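Local coordinates for amino acid ABC superfamily ATP binding cassette transporter, binding protein (Streptococcus pneumoniae, PDB 4H5G) that probably serves as the substrate-binding protein of an amino acid ABC transporter, holding L-arginine in the cleft between its two lobes, at residues Asp64-Ser69 with Ala78-Ser83; Ile96-Asn101 with Asn200-Arg205; Val107-Val112 with Gly184-Thr189; Asn125-Lys130 with Gly163-Val168. All coordinates share one frame; numbering follows the deposited sequence.

Contact 1: residues Asp64-Ser69 with Ala78-Ser83; sequences DNVLTS and AVAGIS. With ARG (arginine), chain L.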
loop_
_atom_site.group_PDB
_atom_site.type_symbol
_atom_site.label_atom_id
_atom_site.label_comp_id
_atom_site.label_asym_id
_atom_site.label_seq_id
_atom_site.Cartn_x
_atom_site.Cartn_y
_atom_site.Cartn_z
ATOM N N ASP A 64 -1.087 -4.229 -9.352
ATOM C CA ASP A 64 -2.227 -4.226 -10.272
ATOM C C ASP A 64 -2.892 -5.591 -10.468
ATOM O O ASP A 64 -3.934 -5.685 -11.127
ATOM C CB ASP A 64 -1.892 -3.576 -11.633
ATOM C CG ASP A 64 -0.773 -4.274 -12.376
ATOM O OD1 ASP A 64 -0.266 -5.307 -11.902
ATOM O OD2 ASP A 64 -0.405 -3.779 -13.462
ATOM N N ASN A 65 -2.319 -6.632 -9.865
ATOM C CA ASN A 65 -2.967 -7.953 -9.890
ATOM C C ASN A 65 -3.422 -8.444 -8.519
ATOM O O ASN A 65 -3.967 -9.544 -8.409
ATOM C CB ASN A 65 -2.058 -8.999 -10.558
ATOM C CG ASN A 65 -2.799 -9.831 -11.592
ATOM O OD1 ASN A 65 -3.989 -9.610 -11.847
ATOM N ND2 ASN A 65 -2.100 -10.772 -12.209
ATOM N N VAL A 66 -3.213 -7.634 -7.482
ATOM C CA VAL A 66 -3.556 -8.043 -6.121
ATOM C C VAL A 66 -5.065 -8.260 -5.959
ATOM O O VAL A 66 -5.509 -9.322 -5.498
ATOM C CB VAL A 66 -3.011 -7.032 -5.082
ATOM C CG1 VAL A 66 -3.693 -7.220 -3.731
ATOM C CG2 VAL A 66 -1.488 -7.158 -4.926
ATOM N N LEU A 67 -5.866 -7.271 -6.349
ATOM C CA LEU A 67 -7.319 -7.433 -6.221
ATOM C C LEU A 67 -7.876 -8.533 -7.131
ATOM O O LEU A 67 -8.779 -9.287 -6.749
ATOM C CB LEU A 67 -8.027 -6.092 -6.446
ATOM C CG LEU A 67 -7.771 -5.108 -5.301
ATOM C CD1 LEU A 67 -8.346 -3.736 -5.671
ATOM C CD2 LEU A 67 -8.398 -5.605 -4.000
ATOM N N THR A 68 -7.342 -8.660 -8.340
ATOM C CA THR A 68 -7.789 -9.709 -9.257
ATOM C C THR A 68 -7.509 -11.099 -8.680
ATOM O O THR A 68 -8.319 -12.013 -8.808
ATOM C CB THR A 68 -7.125 -9.557 -10.648
ATOM O OG1 THR A 68 -7.560 -8.323 -11.241
ATOM C CG2 THR A 68 -7.488 -10.720 -11.569
ATOM N N SER A 69 -6.352 -11.259 -8.044
ATOM C CA SER A 69 -6.007 -12.560 -7.459
ATOM C C SER A 69 -6.936 -12.910 -6.304
ATOM O O SER A 69 -7.284 -14.071 -6.110
ATOM C CB SER A 69 -4.543 -12.604 -7.005
ATOM O OG SER A 69 -4.314 -11.748 -5.907
ATOM N N ALA A 78 -6.732 -9.587 0.600
ATOM C CA ALA A 78 -5.679 -8.770 -0.014
ATOM C C ALA A 78 -5.335 -7.662 0.969
ATOM O O ALA A 78 -6.221 -6.970 1.472
ATOM C CB ALA A 78 -6.142 -8.204 -1.340
ATOM N N VAL A 79 -4.046 -7.510 1.260
ATOM C CA VAL A 79 -3.578 -6.477 2.196
ATOM C C VAL A 79 -2.352 -5.864 1.548
ATOM O O VAL A 79 -1.306 -6.504 1.452
ATOM C CB VAL A 79 -3.206 -7.065 3.562
ATOM C CG1 VAL A 79 -2.844 -5.941 4.541
ATOM C CG2 VAL A 79 -4.365 -7.898 4.151
ATOM N N ALA A 80 -2.488 -4.627 1.079
ATOM C CA ALA A 80 -1.401 -4.011 0.310
ATOM C C ALA A 80 -1.533 -2.501 0.293
ATOM O O ALA A 80 -1.414 -1.876 -0.764
ATOM C CB ALA A 80 -1.396 -4.558 -1.120
ATOM N N GLY A 81 -1.796 -1.920 1.466
ATOM C CA GLY A 81 -2.007 -0.474 1.545
ATOM C C GLY A 81 -3.138 -0.063 0.616
ATOM O O GLY A 81 -3.064 0.945 -0.099
ATOM N N ILE A 82 -4.204 -0.854 0.633
ATOM C CA ILE A 82 -5.269 -0.707 -0.359
ATOM C C ILE A 82 -6.313 0.303 0.082
ATOM O O ILE A 82 -6.985 0.099 1.093
ATOM C CB ILE A 82 -5.980 -2.050 -0.589
ATOM C CG1 ILE A 82 -4.974 -3.101 -1.088
ATOM C CG2 ILE A 82 -7.153 -1.883 -1.563
ATOM C CD1 ILE A 82 -5.557 -4.522 -1.157
ATOM N N SER A 83 -6.459 1.382 -0.692
ATOM C CA SER A 83 -7.505 2.383 -0.448
ATOM C C SER A 83 -8.904 1.787 -0.638
ATOM O O SER A 83 -9.212 1.231 -1.690
ATOM C CB SER A 83 -7.315 3.565 -1.406
ATOM O OG SER A 83 -6.048 4.166 -1.251
HETATM N N ARG L . -3.195 3.176 -1.725
HETATM C CA ARG L . -3.081 3.061 -3.186
HETATM C C ARG L . -4.205 2.227 -3.759
HETATM O O ARG L . -4.883 1.464 -3.051
HETATM C CB ARG L . -1.727 2.458 -3.590
HETATM C CG ARG L . -1.368 1.157 -2.875
HETATM C CD ARG L . -0.119 0.507 -3.489
HETATM N NE ARG L . 0.335 -0.648 -2.701
HETATM C CZ ARG L . 1.416 -1.374 -2.965
HETATM N NH1 ARG L . 1.744 -2.398 -2.179
HETATM N NH2 ARG L . 2.170 -1.073 -4.017
HETATM O OXT ARG L . -4.471 2.305 -4.961
#
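The wall of the arginine pocket in this type II periplasmic binding protein fold is backed by helix 66-71, whose Val66 and Leu67 pack against Ala78, Ala80 and Ile82 of the chain leaving strand 77-78. Between the two segments the contact is apolar. Val66 works through one methyl: CG1, anti to the backbone N (chi1 164°), meets Ala78 CB at 3.6 Å, and it also lies 4.2 Å from Ile82 CD1, where the two side chains cross at a slant. The CD2 branch of Leu67 comes to 4.2 Å from Ile82 CD1 as the two side chains run antiparallel alongside one another, so this single methyl of Ile82 touches both helix residues. With their CB atoms turned to the helix, Ala80 and Ile82 lie in a loop whose backbone polar atoms serve the ligand. Ala80 O accepts from NE of the bound arginine at 2.9 Å, and Gly81 O from its amino N at 2.8 Å; the OG of Ser83 takes a further bond from that N. Asp41 holds the loop from elsewhere in the chain by accepting from Gly81 N. Ser83 N donates to the carboxylate O of the ligand over 2.8 Å, nearly straight at 168°.

Contact 2: residues Ile96-Asn101 with Asn200-Arg205; sequences IPYYEN and NAVALR. With ACT (acetate ion), chain G.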
loop_
_atom_site.group_PDB
_atom_site.type_symbol
_atom_site.label_atom_id
_atom_site.label_comp_id
_atom_site.label_asym_id
_atom_site.label_seq_id
_atom_site.Cartn_x
_atom_site.Cartn_y
_atom_site.Cartn_z
ATOM N N ILE A 96 -13.047 -2.645 8.291
ATOM C CA ILE A 96 -12.928 -1.278 8.789
ATOM C C ILE A 96 -11.518 -0.770 8.448
ATOM O O ILE A 96 -10.591 -1.558 8.279
ATOM C CB ILE A 96 -13.190 -1.211 10.308
ATOM C CG1 ILE A 96 -12.149 -2.031 11.076
ATOM C CG2 ILE A 96 -14.638 -1.642 10.614
ATOM C CD1 ILE A 96 -12.324 -1.987 12.607
ATOM N N PRO A 97 -11.341 0.558 8.337
ATOM C CA PRO A 97 -9.997 1.054 8.012
ATOM C C PRO A 97 -8.993 0.645 9.095
ATOM O O PRO A 97 -9.366 0.641 10.272
ATOM C CB PRO A 97 -10.159 2.577 8.081
ATOM C CG PRO A 97 -11.595 2.829 7.925
ATOM C CD PRO A 97 -12.341 1.634 8.418
ATOM N N TYR A 98 -7.764 0.312 8.716
ATOM C CA TYR A 98 -6.719 0.100 9.716
ATOM C C TYR A 98 -5.735 1.257 9.804
ATOM O O TYR A 98 -5.054 1.429 10.817
ATOM C CB TYR A 98 -5.981 -1.230 9.481
ATOM C CG TYR A 98 -5.283 -1.385 8.152
ATOM C CD1 TYR A 98 -4.008 -0.872 7.954
ATOM C CD2 TYR A 98 -5.883 -2.086 7.099
ATOM C CE1 TYR A 98 -3.342 -1.032 6.748
ATOM C CE2 TYR A 98 -5.214 -2.257 5.873
ATOM C CZ TYR A 98 -3.945 -1.730 5.719
ATOM O OH TYR A 98 -3.258 -1.902 4.519
ATOM N N TYR A 99 -5.652 2.057 8.739
ATOM C CA TYR A 99 -4.790 3.243 8.741
ATOM C C TYR A 99 -5.224 4.227 7.661
ATOM O O TYR A 99 -5.567 3.829 6.550
ATOM C CB TYR A 99 -3.326 2.853 8.495
ATOM C CG TYR A 99 -2.333 3.893 8.981
ATOM C CD1 TYR A 99 -2.172 4.141 10.336
ATOM C CD2 TYR A 99 -1.559 4.625 8.092
ATOM C CE1 TYR A 99 -1.270 5.091 10.800
ATOM C CE2 TYR A 99 -0.657 5.578 8.549
ATOM C CZ TYR A 99 -0.521 5.802 9.903
ATOM O OH TYR A 99 0.382 6.740 10.369
ATOM N N GLU A 100 -5.177 5.510 7.996
ATOM C CA GLU A 100 -5.539 6.559 7.054
ATOM C C GLU A 100 -4.365 7.520 6.916
ATOM O O GLU A 100 -3.793 7.970 7.907
ATOM C CB GLU A 100 -6.786 7.305 7.530
ATOM C CG GLU A 100 -7.137 8.500 6.662
ATOM C CD GLU A 100 -8.455 9.138 7.054
ATOM O OE1 GLU A 100 -9.189 8.544 7.869
ATOM O OE2 GLU A 100 -8.751 10.231 6.541
ATOM N N ASN A 101 -3.994 7.820 5.675
ATOM C CA ASN A 101 -2.871 8.723 5.424
ATOM C C ASN A 101 -3.098 9.585 4.186
ATOM O O ASN A 101 -4.065 9.383 3.444
ATOM C CB ASN A 101 -1.562 7.935 5.308
ATOM C CG ASN A 101 -1.622 6.867 4.255
ATOM O OD1 ASN A 101 -1.764 5.675 4.560
ATOM N ND2 ASN A 101 -1.530 7.279 2.994
ATOM N N ASN A 200 -6.764 3.050 4.198
ATOM C CA ASN A 200 -6.358 1.676 3.918
ATOM C C ASN A 200 -7.243 0.661 4.630
ATOM O O ASN A 200 -7.541 0.816 5.802
ATOM C CB ASN A 200 -4.913 1.470 4.374
ATOM C CG ASN A 200 -3.975 2.437 3.714
ATOM O OD1 ASN A 200 -3.712 2.331 2.509
ATOM N ND2 ASN A 200 -3.491 3.417 4.477
ATOM N N ALA A 201 -7.655 -0.387 3.923
ATOM C CA ALA A 201 -8.420 -1.461 4.555
ATOM C C ALA A 201 -8.048 -2.800 3.939
ATOM O O ALA A 201 -7.414 -2.854 2.897
ATOM C CB ALA A 201 -9.913 -1.193 4.423
ATOM N N VAL A 202 -8.442 -3.879 4.598
ATOM C CA VAL A 202 -8.192 -5.231 4.093
ATOM C C VAL A 202 -9.335 -5.556 3.150
ATOM O O VAL A 202 -10.493 -5.364 3.514
ATOM C CB VAL A 202 -8.205 -6.231 5.264
ATOM C CG1 VAL A 202 -8.135 -7.674 4.743
ATOM C CG2 VAL A 202 -7.051 -5.936 6.258
ATOM N N ALA A 203 -9.025 -6.046 1.948
ATOM C CA ALA A 203 -10.069 -6.432 0.986
ATOM C C ALA A 203 -10.432 -7.914 1.129
ATOM O O ALA A 203 -9.560 -8.758 1.363
ATOM C CB ALA A 203 -9.608 -6.132 -0.450
ATOM N N LEU A 204 -11.724 -8.210 0.991
ATOM C CA LEU A 204 -12.242 -9.592 0.981
ATOM C C LEU A 204 -13.190 -9.760 -0.187
ATOM O O LEU A 204 -13.745 -8.786 -0.678
ATOM C CB LEU A 204 -13.043 -9.881 2.256
ATOM C CG LEU A 204 -12.430 -9.534 3.606
ATOM C CD1 LEU A 204 -12.808 -8.093 4.035
ATOM C CD2 LEU A 204 -12.857 -10.561 4.670
ATOM N N ARG A 205 -13.424 -10.997 -0.611
ATOM C CA ARG A 205 -14.495 -11.219 -1.583
ATOM C C ARG A 205 -15.840 -10.917 -0.918
ATOM O O ARG A 205 -15.972 -11.008 0.304
ATOM C CB ARG A 205 -14.463 -12.650 -2.146
ATOM C CG ARG A 205 -13.277 -12.912 -3.095
ATOM C CD ARG A 205 -13.345 -14.310 -3.716
ATOM N NE ARG A 205 -13.284 -15.349 -2.685
ATOM C CZ ARG A 205 -12.160 -15.802 -2.138
ATOM N NH1 ARG A 205 -10.988 -15.319 -2.534
ATOM N NH2 ARG A 205 -12.211 -16.749 -1.203
HETATM C C ACT G . -15.587 -17.370 -1.586
HETATM O O ACT G . -15.989 -16.272 -2.040
HETATM O OXT ACT G . -15.415 -17.428 -0.347
HETATM C CH3 ACT G . -15.325 -18.549 -2.476
HETATM O O HOH W 1 -4.677 -3.175 2.435
#
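Two chain crossings between the lobes, consistent with the hinge of a type II binding protein, meet here through a single antiparallel bridge, Tyr99 with Asn200, a hydrogen-bonded pair. Asn200 carries most of the contact. Its N donates to Tyr99 O at 2.8 Å, and its own O accepts from Tyr98 N at 3.0 Å. Tyr99 O is gripped a second time, by Asn200 ND2 at 3.0 Å, a donor standing well above the carbonyl plane (61° out of it). The same ND2 reaches Asn101 OD1 at 2.8 Å, with that oxygen in the plane of the Asn200 amide. Asn101 ND2 in turn bonds to Asp171, which holds the bound arginine; the Asn200 side chain itself comes within about 4 Å of the ligand (nearest atoms).

The Tyr98 ring lies against the Asn200 backbone. Its CG, set between backbone N and carbonyl carbon (chi1 60°), is thereby brought to 3.9 Å from Asn200 O, and Asn200 CB makes a CH-pi contact over the ring face, 4.0 Å from the centroid. At the phenol end, a water bridges Tyr98 OH and Ala201 O, 2.8 Å from the latter. Ile219 of helix 209-225 and Met44 of helix 40-52 pack on Tyr98, Met44 also touching Val202; the chain continues from Val202 into strand 203-205, which pairs with strand 92-94, and Ala203 bonds through its backbone to Ala78 of strand 77-78.

Contact 3: residues Val107-Val112 with Gly184-Thr189; sequences VHKADV and GLAVAT. Unlike the reference sequence in segment 107-112: His108 (reference Arg).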
loop_
_atom_site.group_PDB
_atom_site.type_symbol
_atom_site.label_atom_id
_atom_site.label_comp_id
_atom_site.label_asym_id
_atom_site.label_seq_id
_atom_site.Cartn_x
_atom_site.Cartn_y
_atom_site.Cartn_z
ATOM N N VAL A 107 10.151 13.739 -4.732
ATOM C CA VAL A 107 10.951 14.489 -5.701
ATOM C C VAL A 107 12.420 14.520 -5.268
ATOM O O VAL A 107 12.773 14.048 -4.190
ATOM C CB VAL A 107 10.454 15.956 -5.845
ATOM C CG1 VAL A 107 9.033 16.014 -6.424
ATOM C CG2 VAL A 107 10.534 16.705 -4.485
ATOM N N HIS A 108 13.268 15.084 -6.115
ATOM C CA HIS A 108 14.648 15.354 -5.725
ATOM C C HIS A 108 14.658 16.472 -4.693
ATOM O O HIS A 108 13.877 17.426 -4.797
ATOM C CB HIS A 108 15.482 15.761 -6.939
ATOM C CG HIS A 108 15.791 14.627 -7.863
ATOM N ND1 HIS A 108 16.861 13.778 -7.668
ATOM C CD2 HIS A 108 15.167 14.195 -8.984
ATOM C CE1 HIS A 108 16.884 12.877 -8.635
ATOM N NE2 HIS A 108 15.864 13.105 -9.446
ATOM N N LYS A 109 15.539 16.363 -3.704
ATOM C CA LYS A 109 15.684 17.403 -2.682
ATOM C C LYS A 109 15.923 18.773 -3.311
ATOM O O LYS A 109 15.396 19.779 -2.837
ATOM C CB LYS A 109 16.833 17.036 -1.735
ATOM C CG LYS A 109 16.871 17.821 -0.428
ATOM C CD LYS A 109 17.826 17.162 0.573
ATOM C CE LYS A 109 17.291 15.813 1.044
ATOM N NZ LYS A 109 18.326 15.021 1.772
ATOM N N ALA A 110 16.703 18.815 -4.393
ATOM C CA ALA A 110 17.036 20.090 -5.034
ATOM C C ALA A 110 15.815 20.744 -5.682
ATOM O O ALA A 110 15.863 21.919 -6.048
ATOM C CB ALA A 110 18.158 19.907 -6.059
ATOM N N ASP A 111 14.726 19.982 -5.816
ATOM C CA ASP A 111 13.529 20.446 -6.519
ATOM C C ASP A 111 12.366 20.776 -5.599
ATOM O O ASP A 111 11.270 21.072 -6.075
ATOM C CB ASP A 111 13.052 19.389 -7.523
ATOM C CG ASP A 111 13.920 19.314 -8.758
ATOM O OD1 ASP A 111 14.696 20.264 -9.018
ATOM O OD2 ASP A 111 13.805 18.297 -9.480
ATOM N N VAL A 112 12.588 20.718 -4.292
ATOM C CA VAL A 112 11.505 21.005 -3.350
ATOM C C VAL A 112 10.982 22.435 -3.505
ATOM O O VAL A 112 9.777 22.673 -3.433
ATOM C CB VAL A 112 11.917 20.724 -1.894
ATOM C CG1 VAL A 112 10.826 21.166 -0.921
ATOM C CG2 VAL A 112 12.207 19.243 -1.712
ATOM N N GLY A 184 19.219 11.981 -1.702
ATOM C CA GLY A 184 18.854 13.015 -2.662
ATOM C C GLY A 184 17.371 13.265 -2.849
ATOM O O GLY A 184 16.974 14.024 -3.732
ATOM N N LEU A 185 16.561 12.654 -1.989
ATOM C CA LEU A 185 15.107 12.614 -2.169
ATOM C C LEU A 185 14.361 13.340 -1.058
ATOM O O LEU A 185 14.856 13.467 0.064
ATOM C CB LEU A 185 14.614 11.168 -2.277
ATOM C CG LEU A 185 15.340 10.378 -3.371
ATOM C CD1 LEU A 185 14.866 8.919 -3.433
ATOM C CD2 LEU A 185 15.177 11.058 -4.725
ATOM N N ALA A 186 13.160 13.813 -1.379
ATOM C CA ALA A 186 12.366 14.568 -0.423
ATOM C C ALA A 186 10.897 14.516 -0.790
ATOM O O ALA A 186 10.547 14.199 -1.916
ATOM C CB ALA A 186 12.848 16.011 -0.361
ATOM N N VAL A 187 10.042 14.834 0.168
ATOM C CA VAL A 187 8.614 14.920 -0.098
ATOM C C VAL A 187 8.277 16.348 -0.525
ATOM O O VAL A 187 8.639 17.302 0.160
ATOM C CB VAL A 187 7.823 14.532 1.153
ATOM C CG1 VAL A 187 6.315 14.586 0.880
ATOM C CG2 VAL A 187 8.253 13.140 1.638
ATOM N N ALA A 188 7.597 16.494 -1.664
ATOM C CA ALA A 188 7.215 17.814 -2.184
ATOM C C ALA A 188 6.231 18.481 -1.224
ATOM O O ALA A 188 5.528 17.797 -0.493
ATOM C CB ALA A 188 6.608 17.680 -3.565
ATOM N N THR A 189 6.180 19.814 -1.235
ATOM C CA THR A 189 5.263 20.556 -0.362
ATOM C C THR A 189 3.886 20.750 -0.993
ATOM O O THR A 189 3.010 21.378 -0.400
ATOM C CB THR A 189 5.811 21.943 -0.006
ATOM O OG1 THR A 189 6.050 22.680 -1.212
ATOM C CG2 THR A 189 7.111 21.831 0.782
HETATM O O HOH W 2 18.860 13.831 -5.821
HETATM O O HOH W 3 16.660 12.535 1.749
HETATM O O HOH W 4 18.677 16.625 -5.217
HETATM O O HOH W 5 7.726 20.865 -3.391
HETATM O O HOH W 6 8.384 24.174 -1.417
#
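Val107 and Ala186 face each other as an antiparallel hydrogen-bonded pair: Val107 N donates to Ala186 O at 2.9 Å, almost perfectly straight (178°), and Ala186 N returns a bond to Val107 O at 2.8 Å. One step on, His108 and Leu185 form a non-hydrogen-bonded pair, after which Lys109 N donates to Gly184 O at 2.7 Å. There the chain turns into the short 3-10 segment 109-111, which brings Val112 back over the strand. Val112 CG2 presses on Ala186 CB at 3.6 Å, while its CG1, anti to the backbone N (chi1 174°), meets Thr189 CG2 at 4.1 Å with the two side chains crossing at about a right angle. On the same face as Ala186, Val107 CG1 lies 4.1 Å from Ala188 CB. Two waters link the segments at their outer end: both donate to Val112 O, one of them accepting from Thr189 N and the other bonded to Thr189 OG1. Further out, the Lys109 ammonium is held by Ala183 O and the His108 ring by Leu160 O through NE2. Strand 185-187 thus closes one edge of the five-stranded sheet beside strand 103-108, with Leu185 resting on helix 153-162 and Val187 on helix 172-181.

Contact 4: residues Asn125-Lys130 with Gly163-Val168; sequences NIAAQK and GKIDAV. With ARG (arginine), chain L; SO4 (sulfate ion), chain C.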
loop_
_atom_site.group_PDB
_atom_site.type_symbol
_atom_site.label_atom_id
_atom_site.label_comp_id
_atom_site.label_asym_id
_atom_site.label_seq_id
_atom_site.Cartn_x
_atom_site.Cartn_y
_atom_site.Cartn_z
ATOM N N ASN A 125 7.505 15.573 -15.618
ATOM C CA ASN A 125 7.304 14.152 -15.874
ATOM C C ASN A 125 6.902 13.466 -14.582
ATOM O O ASN A 125 7.708 13.345 -13.661
ATOM C CB ASN A 125 8.583 13.516 -16.425
ATOM C CG ASN A 125 8.969 14.080 -17.762
ATOM O OD1 ASN A 125 8.108 14.456 -18.550
ATOM N ND2 ASN A 125 10.277 14.164 -18.025
ATOM N N ILE A 126 5.646 13.033 -14.508
ATOM C CA ILE A 126 5.121 12.419 -13.296
ATOM C C ILE A 126 5.010 10.914 -13.509
ATOM O O ILE A 126 4.642 10.463 -14.599
ATOM C CB ILE A 126 3.741 13.015 -12.933
ATOM C CG1 ILE A 126 3.852 14.537 -12.751
ATOM C CG2 ILE A 126 3.164 12.361 -11.668
ATOM C CD1 ILE A 126 2.539 15.207 -12.339
ATOM N N ALA A 127 5.359 10.147 -12.478
ATOM C CA ALA A 127 5.157 8.697 -12.484
ATOM C C ALA A 127 4.164 8.303 -11.385
ATOM O O ALA A 127 4.104 8.927 -10.325
ATOM C CB ALA A 127 6.483 7.975 -12.291
ATOM N N ALA A 128 3.381 7.258 -11.642
ATOM C CA ALA A 128 2.515 6.686 -10.608
ATOM C C ALA A 128 2.360 5.203 -10.890
ATOM O O ALA A 128 2.712 4.739 -11.971
ATOM C CB ALA A 128 1.169 7.372 -10.590
ATOM N N GLN A 129 1.819 4.469 -9.926
ATOM C CA GLN A 129 1.745 3.010 -10.043
ATOM C C GLN A 129 0.463 2.581 -10.746
ATOM O O GLN A 129 -0.619 3.076 -10.437
ATOM C CB GLN A 129 1.823 2.378 -8.652
ATOM C CG GLN A 129 1.839 0.860 -8.643
ATOM C CD GLN A 129 2.335 0.312 -7.322
ATOM O OE1 GLN A 129 2.038 0.859 -6.251
ATOM N NE2 GLN A 129 3.103 -0.777 -7.386
ATOM N N LYS A 130 0.584 1.653 -11.696
ATOM C CA LYS A 130 -0.578 1.145 -12.434
ATOM C C LYS A 130 -1.608 0.570 -11.495
ATOM O O LYS A 130 -1.264 -0.193 -10.596
ATOM C CB LYS A 130 -0.156 0.017 -13.390
ATOM C CG LYS A 130 0.638 0.488 -14.594
ATOM C CD LYS A 130 0.973 -0.663 -15.550
ATOM C CE LYS A 130 1.699 -0.132 -16.784
ATOM N NZ LYS A 130 2.058 -1.192 -17.768
ATOM N N GLY A 163 16.457 10.543 -13.391
ATOM C CA GLY A 163 16.104 11.829 -13.980
ATOM C C GLY A 163 15.136 11.735 -15.148
ATOM O O GLY A 163 14.875 12.739 -15.825
ATOM N N LYS A 164 14.609 10.537 -15.392
ATOM C CA LYS A 164 13.604 10.348 -16.441
ATOM C C LYS A 164 12.255 10.850 -15.940
ATOM O O LYS A 164 11.389 11.234 -16.729
ATOM C CB LYS A 164 13.461 8.866 -16.794
ATOM C CG LYS A 164 14.668 8.262 -17.483
ATOM C CD LYS A 164 14.322 6.896 -18.061
ATOM C CE LYS A 164 13.228 7.006 -19.118
ATOM N NZ LYS A 164 12.952 5.693 -19.768
ATOM N N ILE A 165 12.103 10.831 -14.617
ATOM C CA ILE A 165 10.875 11.233 -13.921
ATOM C C ILE A 165 11.238 12.347 -12.943
ATOM O O ILE A 165 12.325 12.321 -12.360
ATOM C CB ILE A 165 10.285 10.021 -13.158
ATOM C CG1 ILE A 165 9.761 8.980 -14.144
ATOM C CG2 ILE A 165 9.172 10.424 -12.175
ATOM C CD1 ILE A 165 8.718 9.525 -15.115
ATOM N N ASP A 166 10.351 13.330 -12.784
ATOM C CA ASP A 166 10.603 14.440 -11.863
ATOM C C ASP A 166 9.884 14.294 -10.526
ATOM O O ASP A 166 10.316 14.855 -9.530
ATOM C CB ASP A 166 10.183 15.768 -12.505
ATOM C CG ASP A 166 10.853 16.011 -13.840
ATOM O OD1 ASP A 166 12.095 15.904 -13.909
ATOM O OD2 ASP A 166 10.130 16.300 -14.824
ATOM N N ALA A 167 8.788 13.541 -10.509
ATOM C CA ALA A 167 7.974 13.430 -9.306
ATOM C C ALA A 167 7.197 12.128 -9.361
ATOM O O ALA A 167 6.658 11.786 -10.404
ATOM C CB ALA A 167 7.019 14.596 -9.210
ATOM N N VAL A 168 7.147 11.413 -8.241
ATOM C CA VAL A 168 6.393 10.162 -8.182
ATOM C C VAL A 168 5.279 10.293 -7.155
ATOM O O VAL A 168 5.539 10.604 -5.992
ATOM C CB VAL A 168 7.288 8.981 -7.777
ATOM C CG1 VAL A 168 6.480 7.672 -7.842
ATOM C CG2 VAL A 168 8.510 8.880 -8.685
HETATM N N ARG L . -3.195 3.176 -1.725
HETATM C CA ARG L . -3.081 3.061 -3.186
HETATM C C ARG L . -4.205 2.227 -3.759
HETATM O O ARG L . -4.883 1.464 -3.051
HETATM C CB ARG L . -1.727 2.458 -3.590
HETATM C CG ARG L . -1.368 1.157 -2.875
HETATM C CD ARG L . -0.119 0.507 -3.489
HETATM N NE ARG L . 0.335 -0.648 -2.701
HETATM C CZ ARG L . 1.416 -1.374 -2.965
HETATM N NH1 ARG L . 1.744 -2.398 -2.179
HETATM N NH2 ARG L . 2.170 -1.073 -4.017
HETATM O OXT ARG L . -4.471 2.305 -4.961
HETATM S S SO4 C . 5.980 -1.693 -16.848
HETATM O O1 SO4 C . 5.932 -0.869 -15.648
HETATM O O2 SO4 C . 5.440 -0.940 -17.980
HETATM O O3 SO4 C . 7.373 -2.054 -17.108
HETATM O O4 SO4 C . 5.178 -2.905 -16.654
HETATM O O HOH W 7 12.544 14.433 -16.030
#
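Ala127 and Ile165 form the dense part of this contact, with Ala127 CB against Ile165 CG2 at 3.6 Å. Val168 CG2 lies 4.2 Å from the same CB, and helix 153-162 covers Ile165 and Val168. Along the backbone, Ala127 N donates to Ala167 O at 2.9 Å, while Asn125 O takes a bond from Asp166 N at 2.8 Å and a weak one from Ala167 N. Strands 125-129 and 167-171 run parallel here, neighbours in the mixed sheet of the type II binding protein fold. The second of them ends a beta-alpha-beta crossover that starts at strand 146-150, on the far side of 125-129, and returns through helix 153-162; Gly163 leaves that helix in a Schellman motif. Toward the strand beginnings the packing gives way to polar, partly exposed groups. Asp166, its CG anti to the carbonyl carbon (chi1 -55°), turns OD2 to Asn125 N at 2.8 Å, met on the anti side of the carboxylate. Its other oxygen, OD1, accepts from a water at 2.6 Å, and that water also ties in Asn125 ND2 and Gly163 O. At the opposite end of strand 125-129, Gln129 OE1 accepts from NH2 of the bound arginine at 3.0 Å, its NE2 being held by Thr151 O.

Overall arrangement
From the N terminus, contact 1 closes first, a short loop between helix 66-71 and the chain after strand 77-78, complete before the others open. Contact 2 then opens at 96-101 and does not close until 200-205, spanning the second lobe. Within that span lies contact 3, joining 107-112 to 184-189, and within contact 3 lies contact 4; none of the loops cross. Contacts 3 and 4 share the five-stranded sheet, and Val107 packs on Ala167 between them. Contacts 1 and 2 join through Ile82 and Ala201. Contacts 1 and 4 both reach the bound arginine, one from each lobe, and Asp64 packs on Lys130.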